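Local coordinates for protein lytic polysaccharide monooxygenase ([Kitasatospora] papulosa, PDB 6NDQ) that is a lytic polysaccharide monooxygenase that probably cleaves cellulose chains oxidatively at a copper centre, at residues L136-G141 / Y149-T154. Residues are numbered along the deposited sequence; the frame is centred on the assembly and turned at random.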
ATOM      1  N   LEU A 136      14.241   2.608   3.050  1.00 20.43           N
ATOM      2  CA  LEU A 136      13.553   2.433   4.327  1.00 20.26           C
ATOM      3  C   LEU A 136      13.550   3.747   5.092  1.00 19.40           C
ATOM      4  O   LEU A 136      14.615   4.326   5.327  1.00 22.21           O
ATOM      5  CB  LEU A 136      14.233   1.338   5.148  1.00 19.02           C
ATOM      6  CG  LEU A 136      13.753   1.031   6.581  1.00 17.02           C
ATOM      7  CD1 LEU A 136      12.504   0.202   6.601  1.00 19.49           C
ATOM      8  CD2 LEU A 136      14.847   0.349   7.438  1.00 24.37           C
ATOM      9  N   VAL A 137      12.366   4.238   5.464  1.00 19.34           N
ATOM     10  CA  VAL A 137      12.285   5.512   6.166  1.00 19.16           C
ATOM     11  C   VAL A 137      11.721   5.400   7.579  1.00 20.54           C
ATOM     12  O   VAL A 137      11.996   6.286   8.403  1.00 21.14           O
ATOM     13  CB  VAL A 137      11.499   6.574   5.357  1.00 17.14           C
ATOM     14  CG1 VAL A 137      12.299   7.035   4.123  1.00 23.02           C
ATOM     15  CG2 VAL A 137      10.116   6.086   4.986  1.00 20.56           C
ATOM     16  N   ALA A 138      10.972   4.351   7.921  1.00 17.05           N
ATOM     17  CA  ALA A 138      10.552   4.152   9.304  1.00 18.95           C
ATOM     18  C   ALA A 138      10.621   2.664   9.617  1.00 17.36           C
ATOM     19  O   ALA A 138      10.376   1.831   8.741  1.00 16.45           O
ATOM     20  CB  ALA A 138       9.133   4.692   9.550  1.00 19.79           C
ATOM     21  N   GLU A 139      10.999   2.334  10.855  1.00 18.38           N
ATOM     22  CA  GLU A 139      10.920   0.949  11.306  1.00 18.12           C
ATOM     23  C   GLU A 139      10.621   0.954  12.795  1.00 21.63           C
ATOM     24  O   GLU A 139      11.275   1.669  13.557  1.00 20.06           O
ATOM     25  CB  GLU A 139      12.208   0.170  11.038  1.00 21.95           C
ATOM     26  CG  GLU A 139      12.001  -1.299  11.312  1.00 21.19           C
ATOM     27  CD  GLU A 139      13.152  -2.170  10.851  1.00 28.76           C
ATOM     28  OE1 GLU A 139      14.134  -1.634  10.293  1.00 28.53           O
ATOM     29  OE2 GLU A 139      13.080  -3.402  11.086  1.00 30.92           O
ATOM     30  N   THR A 140       9.648   0.156  13.208  1.00 21.10           N
ATOM     31  CA  THR A 140       9.148   0.233  14.570  1.00 21.63           C
ATOM     32  C   THR A 140       9.394  -1.067  15.307  1.00 23.84           C
ATOM     33  O   THR A 140       9.741  -2.096  14.726  1.00 25.49           O
ATOM     34  CB  THR A 140       7.648   0.527  14.624  1.00 19.10           C
ATOM     35  OG1 THR A 140       6.919  -0.646  14.254  1.00 18.10           O
ATOM     36  CG2 THR A 140       7.271   1.713  13.708  1.00 20.27           C
ATOM     37  N   GLY A 141       9.187  -0.984  16.618  1.00 26.49           N
ATOM     38  CA  GLY A 141       9.060  -2.143  17.465  1.00 24.30           C
ATOM     39  C   GLY A 141       7.634  -2.647  17.476  1.00 25.57           C
ATOM     40  O   GLY A 141       6.796  -2.256  16.656  1.00 21.42           O
ATOM     41  N   TYR A 149      -3.304   1.523  14.240  1.00 22.71           N
ATOM     42  CA  TYR A 149      -1.885   1.730  14.464  1.00 22.37           C
ATOM     43  C   TYR A 149      -1.449   2.963  13.689  1.00 22.06           C
ATOM     44  O   TYR A 149      -1.855   3.158  12.539  1.00 22.97           O
ATOM     45  CB  TYR A 149      -1.053   0.519  14.012  1.00 21.18           C
ATOM     46  CG  TYR A 149      -1.636  -0.806  14.442  1.00 20.54           C
ATOM     47  CD1 TYR A 149      -1.731  -1.139  15.789  1.00 21.26           C
ATOM     48  CD2 TYR A 149      -2.107  -1.720  13.504  1.00 23.23           C
ATOM     49  CE1 TYR A 149      -2.264  -2.332  16.183  1.00 25.89           C
ATOM     50  CE2 TYR A 149      -2.645  -2.938  13.891  1.00 22.00           C
ATOM     51  CZ  TYR A 149      -2.718  -3.235  15.236  1.00 24.89           C
ATOM     52  OH  TYR A 149      -3.255  -4.428  15.650  1.00 25.06           O
ATOM     53  N   GLU A 150      -0.603   3.778  14.309  1.00 21.48           N
ATOM     54  CA  GLU A 150      -0.054   4.964  13.667  1.00 23.74           C
ATOM     55  C   GLU A 150       1.462   4.876  13.698  1.00 21.08           C
ATOM     56  O   GLU A 150       2.046   4.616  14.752  1.00 25.32           O
ATOM     57  CB  GLU A 150      -0.522   6.250  14.360  1.00 26.02           C
ATOM     58  CG  GLU A 150      -1.942   6.658  14.032  1.00 28.78           C
ATOM     59  CD  GLU A 150      -2.366   7.901  14.796  1.00 44.78           C
ATOM     60  OE1 GLU A 150      -1.572   8.870  14.854  1.00 43.14           O
ATOM     61  OE2 GLU A 150      -3.485   7.897  15.354  1.00 41.16           O
ATOM     62  N   ILE A 151       2.088   5.074  12.545  1.00 19.60           N
ATOM     63  CA  ILE A 151       3.541   5.066  12.414  1.00 17.11           C
ATOM     64  C   ILE A 151       3.982   6.470  12.023  1.00 21.00           C
ATOM     65  O   ILE A 151       3.696   6.926  10.900  1.00 20.17           O
ATOM     66  CB  ILE A 151       4.018   4.039  11.381  1.00 18.85           C
ATOM     67  CG1 ILE A 151       3.420   2.668  11.683  1.00 18.21           C
ATOM     68  CG2 ILE A 151       5.556   4.012  11.339  1.00 19.24           C
ATOM     69  CD1 ILE A 151       3.284   1.847  10.448  1.00 20.38           C
ATOM     70  N   PRO A 152       4.675   7.189  12.898  1.00 21.82           N
ATOM     71  CA  PRO A 152       5.198   8.505  12.518  1.00 21.05           C
ATOM     72  C   PRO A 152       6.423   8.330  11.630  1.00 21.24           C
ATOM     73  O   PRO A 152       7.288   7.485  11.887  1.00 21.99           O
ATOM     74  CB  PRO A 152       5.542   9.155  13.864  1.00 24.88           C
ATOM     75  CG  PRO A 152       5.847   7.991  14.770  1.00 20.57           C
ATOM     76  CD  PRO A 152       4.988   6.831  14.296  1.00 19.85           C
ATOM     77  N   VAL A 153       6.474   9.103  10.552  1.00 18.89           N
ATOM     78  CA  VAL A 153       7.532   8.990   9.558  1.00 21.28           C
ATOM     79  C   VAL A 153       8.135  10.368   9.347  1.00 23.72           C
ATOM     80  O   VAL A 153       7.398  11.352   9.210  1.00 25.58           O
ATOM     81  CB  VAL A 153       7.014   8.432   8.218  1.00 18.18           C
ATOM     82  CG1 VAL A 153       8.185   8.154   7.277  1.00 23.49           C
ATOM     83  CG2 VAL A 153       6.157   7.193   8.439  1.00 18.66           C
ATOM     84  N   THR A 154       9.464  10.441   9.307  1.00 19.85           N
ATOM     85  CA  THR A 154      10.165  11.689   9.031  1.00 26.87           C
ATOM     86  C   THR A 154      11.048  11.472   7.813  1.00 22.26           C
ATOM     87  O   THR A 154      11.773  10.477   7.741  1.00 27.40           O
ATOM     88  CB  THR A 154      10.983  12.157  10.256  1.00 27.90           C
ATOM     89  OG1 THR A 154      12.083  11.274  10.485  1.00 34.16           O
ATOM     90  CG2 THR A 154      10.119  12.145  11.502  1.00 22.57           C
TER
HETATM   91  O   HOH W   1      10.798   8.314  10.077  1.00 25.71           O
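V137 and A138, with T140 just past the end of their strand, meet I151 and V153 where the edge strands of the two sheets of the beta-sandwich close on each other. Strand 134-139 pairs with strand 110-118 in one sheet and strand 148-154 pairs with strand 97-104 in the other. No direct hydrogen bond joins the two segments, which touch through methyl groups and a bridging water. The axes of 136-139 and 149-154 run roughly antiparallel, at 146°, and come within 6.3 Å. A classic beta bulge lies on the first strand, V137 and A138 both facing V115, and it turns the side chains of two successive residues toward the opposing strand. V137 reaches across with CG2, which lies 3.6 Å from V153 CG1, the two side chains slanting past each other. The other branch of V153 takes the next residue: its CG2 sits 4.0 Å from A138 CB. I151 CG2, anti to its own backbone N, is shared by two neighbours; A138 CB is 4.1 Å from it, and T140 CG2 is closer, at 3.7 Å, with the T140 and I151 side chains crossing at about a right angle. T140 turns its methyl to this apolar seam while its OG1 hydrogen-bonds to G141 O at 2.9 Å, meeting a lone pair in the carbonyl plane, and also bonds to F113 N. At the other end the water links the backbones, donating to V137 O (2.9 Å) and accepting from T154 N. I151 also touches F113 of strand 110-118 and L102 of strand 97-104, and V153 touches F98. Two edge strands, each hydrogen-bonded within its own sheet, thus close one margin of the immunoglobulin-like beta-sandwich on which lytic polysaccharide monooxygenases are built.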